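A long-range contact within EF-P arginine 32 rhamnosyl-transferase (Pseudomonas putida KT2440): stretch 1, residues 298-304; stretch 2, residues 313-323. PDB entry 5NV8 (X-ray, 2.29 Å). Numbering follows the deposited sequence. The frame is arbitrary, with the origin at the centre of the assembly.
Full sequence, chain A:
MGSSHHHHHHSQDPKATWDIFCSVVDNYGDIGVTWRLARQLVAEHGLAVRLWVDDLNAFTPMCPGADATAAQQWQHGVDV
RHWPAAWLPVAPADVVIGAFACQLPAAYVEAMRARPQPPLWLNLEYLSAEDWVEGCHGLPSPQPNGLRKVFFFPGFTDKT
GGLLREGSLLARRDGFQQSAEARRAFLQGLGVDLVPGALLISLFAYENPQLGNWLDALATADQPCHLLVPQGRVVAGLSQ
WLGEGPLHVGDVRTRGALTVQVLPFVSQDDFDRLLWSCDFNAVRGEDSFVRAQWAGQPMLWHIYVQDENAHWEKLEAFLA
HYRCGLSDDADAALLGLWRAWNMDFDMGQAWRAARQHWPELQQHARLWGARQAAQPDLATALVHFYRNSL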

# COMPACT_ATOMS: atom_id res chain seq x y z
N PRO A 298 -5.55 2.14 -10.37
CA PRO A 298 -6.09 0.78 -10.17
C PRO A 298 -5.11 -0.07 -9.37
O PRO A 298 -3.90 -0.00 -9.56
CB PRO A 298 -6.27 0.26 -11.59
CG PRO A 298 -6.51 1.48 -12.40
CD PRO A 298 -5.66 2.56 -11.78
N MET A 299 -5.65 -0.89 -8.47
CA MET A 299 -4.82 -1.57 -7.48
C MET A 299 -5.33 -2.98 -7.23
O MET A 299 -6.39 -3.39 -7.72
CB MET A 299 -4.79 -0.80 -6.16
CG MET A 299 -6.14 -0.25 -5.73
SD MET A 299 -6.01 0.87 -4.34
CE MET A 299 -5.31 -0.23 -3.11
N LEU A 300 -4.55 -3.73 -6.45
CA LEU A 300 -4.88 -5.08 -6.05
C LEU A 300 -4.34 -5.31 -4.64
O LEU A 300 -3.27 -4.81 -4.30
CB LEU A 300 -4.31 -6.11 -7.02
CG LEU A 300 -4.70 -7.57 -6.80
CD1 LEU A 300 -6.21 -7.71 -6.64
CD2 LEU A 300 -4.20 -8.43 -7.96
N TRP A 301 -5.08 -6.08 -3.85
CA TRP A 301 -4.77 -6.30 -2.44
C TRP A 301 -4.54 -7.78 -2.19
O TRP A 301 -5.24 -8.63 -2.74
CB TRP A 301 -5.90 -5.78 -1.55
CG TRP A 301 -5.61 -5.79 -0.07
CD1 TRP A 301 -4.38 -5.72 0.53
CD2 TRP A 301 -6.57 -5.85 0.99
NE1 TRP A 301 -4.52 -5.74 1.90
CE2 TRP A 301 -5.86 -5.82 2.20
CE3 TRP A 301 -7.96 -5.93 1.02
CZ2 TRP A 301 -6.49 -5.87 3.44
CZ3 TRP A 301 -8.59 -5.98 2.25
CH2 TRP A 301 -7.86 -5.95 3.44
N HIS A 302 -3.55 -8.08 -1.35
CA HIS A 302 -3.24 -9.45 -0.94
C HIS A 302 -3.20 -9.48 0.58
O HIS A 302 -2.23 -9.03 1.19
CB HIS A 302 -1.91 -9.92 -1.55
CG HIS A 302 -1.66 -11.38 -1.40
ND1 HIS A 302 -0.39 -11.91 -1.31
CD2 HIS A 302 -2.52 -12.43 -1.31
CE1 HIS A 302 -0.48 -13.23 -1.18
NE2 HIS A 302 -1.75 -13.56 -1.18
N ILE A 303 -4.25 -10.02 1.20
CA ILE A 303 -4.40 -10.00 2.65
C ILE A 303 -3.79 -11.27 3.23
O ILE A 303 -4.32 -12.37 3.02
CB ILE A 303 -5.86 -9.82 3.06
CG1 ILE A 303 -6.03 -10.09 4.56
CG2 ILE A 303 -6.79 -10.71 2.23
CD1 ILE A 303 -5.35 -9.08 5.44
N TYR A 304 -2.68 -11.12 3.95
CA TYR A 304 -2.01 -12.12 4.78
C TYR A 304 -2.34 -13.57 4.44
O TYR A 304 -2.85 -14.31 5.29
CB TYR A 304 -2.35 -11.87 6.25
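Stretch 2 313-323: EKLEAFLAHYR

Stretch 2 packs as a helix, side chain to side chain, against an extended strand of stretch 1 in a small, mainly apolar contact centred on Trp301. Residues 316-322 are helical, with backbone hydrogen bonds such as Leu319 N to Leu315 O (3.2 Å) and Tyr322 N to Phe318 O (3.3 Å). The helix runs nearly antiparallel to the strand, at 157° between N-to-C directions. The axes come no closer than 11.1 Å, a gap bridged by side chains. The register follows from this direction: Ile303 CA is 7.3 Å from Leu315 CA, and Met299 CA is 11.5 Å from Tyr322 CA.

Met299, Trp301 and Ile303 point toward the helix, as alternation along an extended chain allows. Trp301 has the largest covered area. Its CE3 lies 3.8 Å from Leu315 CD2, and its CZ3 lies 3.9 Å from Phe318 CB. The six-membered ring of Trp301 turns its edge toward the face of Phe318 in an offset pair, with centroids 5.5 Å apart and planes at 78°. Lys314 O sits at the edge of the indole, 4.2 Å from Trp301 CZ3.

Leu315 also meets Ile303, more loosely, with Ile303 CG2 4.4 Å from Leu315 CB. At the other end, Tyr322 OH reaches to 3.6 Å from Met299 CG. No hydrogen bond joins the modelled atoms of the two stretches.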

# COMPACT_ATOMS: atom_id res chain seq x y z
N GLU A 313 -11.93 -13.49 4.61
CA GLU A 313 -12.77 -13.07 5.73
C GLU A 313 -13.04 -11.58 5.68
O GLU A 313 -14.19 -11.16 5.53
CB GLU A 313 -12.11 -13.44 7.06
N LYS A 314 -11.99 -10.77 5.79
CA LYS A 314 -12.11 -9.32 5.76
C LYS A 314 -11.95 -8.75 4.35
O LYS A 314 -12.01 -7.53 4.18
CB LYS A 314 -11.08 -8.68 6.70
CG LYS A 314 -10.82 -9.48 7.96
CD LYS A 314 -10.28 -8.60 9.07
N LEU A 315 -11.77 -9.61 3.35
CA LEU A 315 -11.60 -9.13 1.98
C LEU A 315 -12.93 -8.63 1.42
O LEU A 315 -13.02 -7.49 0.95
CB LEU A 315 -11.00 -10.26 1.13
CG LEU A 315 -10.63 -10.08 -0.35
CD1 LEU A 315 -11.82 -10.27 -1.27
CD2 LEU A 315 -10.01 -8.71 -0.55
N GLU A 316 -13.98 -9.45 1.51
CA GLU A 316 -15.27 -9.04 0.94
C GLU A 316 -15.89 -7.88 1.71
O GLU A 316 -16.65 -7.10 1.13
CB GLU A 316 -16.22 -10.24 0.89
CG GLU A 316 -15.58 -11.55 0.41
CD GLU A 316 -15.71 -11.77 -1.09
OE1 GLU A 316 -16.45 -11.01 -1.76
OE2 GLU A 316 -15.06 -12.70 -1.62
N ALA A 317 -15.57 -7.74 3.00
CA ALA A 317 -16.04 -6.56 3.73
C ALA A 317 -15.40 -5.29 3.18
O ALA A 317 -16.01 -4.22 3.24
CB ALA A 317 -15.77 -6.70 5.23
N PHE A 318 -14.19 -5.39 2.63
CA PHE A 318 -13.60 -4.22 1.99
C PHE A 318 -14.29 -3.91 0.67
O PHE A 318 -14.52 -2.74 0.34
CB PHE A 318 -12.10 -4.42 1.77
CG PHE A 318 -11.48 -3.31 0.98
CD1 PHE A 318 -11.48 -2.02 1.48
CD2 PHE A 318 -10.92 -3.55 -0.26
CE1 PHE A 318 -10.93 -0.98 0.75
CE2 PHE A 318 -10.36 -2.52 -0.99
CZ PHE A 318 -10.37 -1.23 -0.48
N LEU A 319 -14.64 -4.94 -0.11
CA LEU A 319 -15.22 -4.70 -1.42
C LEU A 319 -16.65 -4.18 -1.34
O LEU A 319 -17.13 -3.60 -2.32
CB LEU A 319 -15.20 -5.97 -2.26
CG LEU A 319 -13.86 -6.64 -2.53
CD1 LEU A 319 -14.11 -8.11 -2.82
CD2 LEU A 319 -13.14 -5.96 -3.68
N ALA A 320 -17.35 -4.40 -0.22
CA ALA A 320 -18.73 -3.95 -0.12
C ALA A 320 -18.83 -2.44 -0.32
O ALA A 320 -19.77 -1.95 -0.96
CB ALA A 320 -19.33 -4.37 1.22
N HIS A 321 -17.88 -1.68 0.22
CA HIS A 321 -17.82 -0.25 -0.04
C HIS A 321 -17.09 0.08 -1.33
O HIS A 321 -17.45 1.05 -2.01
CB HIS A 321 -17.12 0.49 1.12
CG HIS A 321 -17.42 -0.07 2.47
ND1 HIS A 321 -16.76 -1.17 2.99
CD2 HIS A 321 -18.30 0.32 3.42
CE1 HIS A 321 -17.22 -1.43 4.19
NE2 HIS A 321 -18.16 -0.54 4.48
N TYR A 322 -16.07 -0.72 -1.69
CA TYR A 322 -15.21 -0.37 -2.81
C TYR A 322 -15.92 -0.51 -4.15
O TYR A 322 -15.58 0.20 -5.10
CB TYR A 322 -13.96 -1.25 -2.79
CG TYR A 322 -12.79 -0.69 -3.58
CD1 TYR A 322 -12.12 0.45 -3.14
CD2 TYR A 322 -12.35 -1.30 -4.75
CE1 TYR A 322 -11.05 0.97 -3.85
CE2 TYR A 322 -11.28 -0.78 -5.46
CZ TYR A 322 -10.63 0.35 -5.01
OH TYR A 322 -9.57 0.87 -5.71
N ARG A 323 -16.91 -1.39 -4.25
CA ARG A 323 -17.53 -1.74 -5.52
C ARG A 323 -18.78 -0.93 -5.84
O ARG A 323 -19.42 -1.18 -6.87
CB ARG A 323 -17.89 -3.23 -5.52
CG ARG A 323 -19.20 -3.53 -4.79
CD ARG A 323 -19.42 -5.01 -4.59
NE ARG A 323 -20.43 -5.51 -5.51
CZ ARG A 323 -20.92 -6.75 -5.47
NH1 ARG A 323 -20.49 -7.61 -4.55
NH2 ARG A 323 -21.84 -7.13 -6.35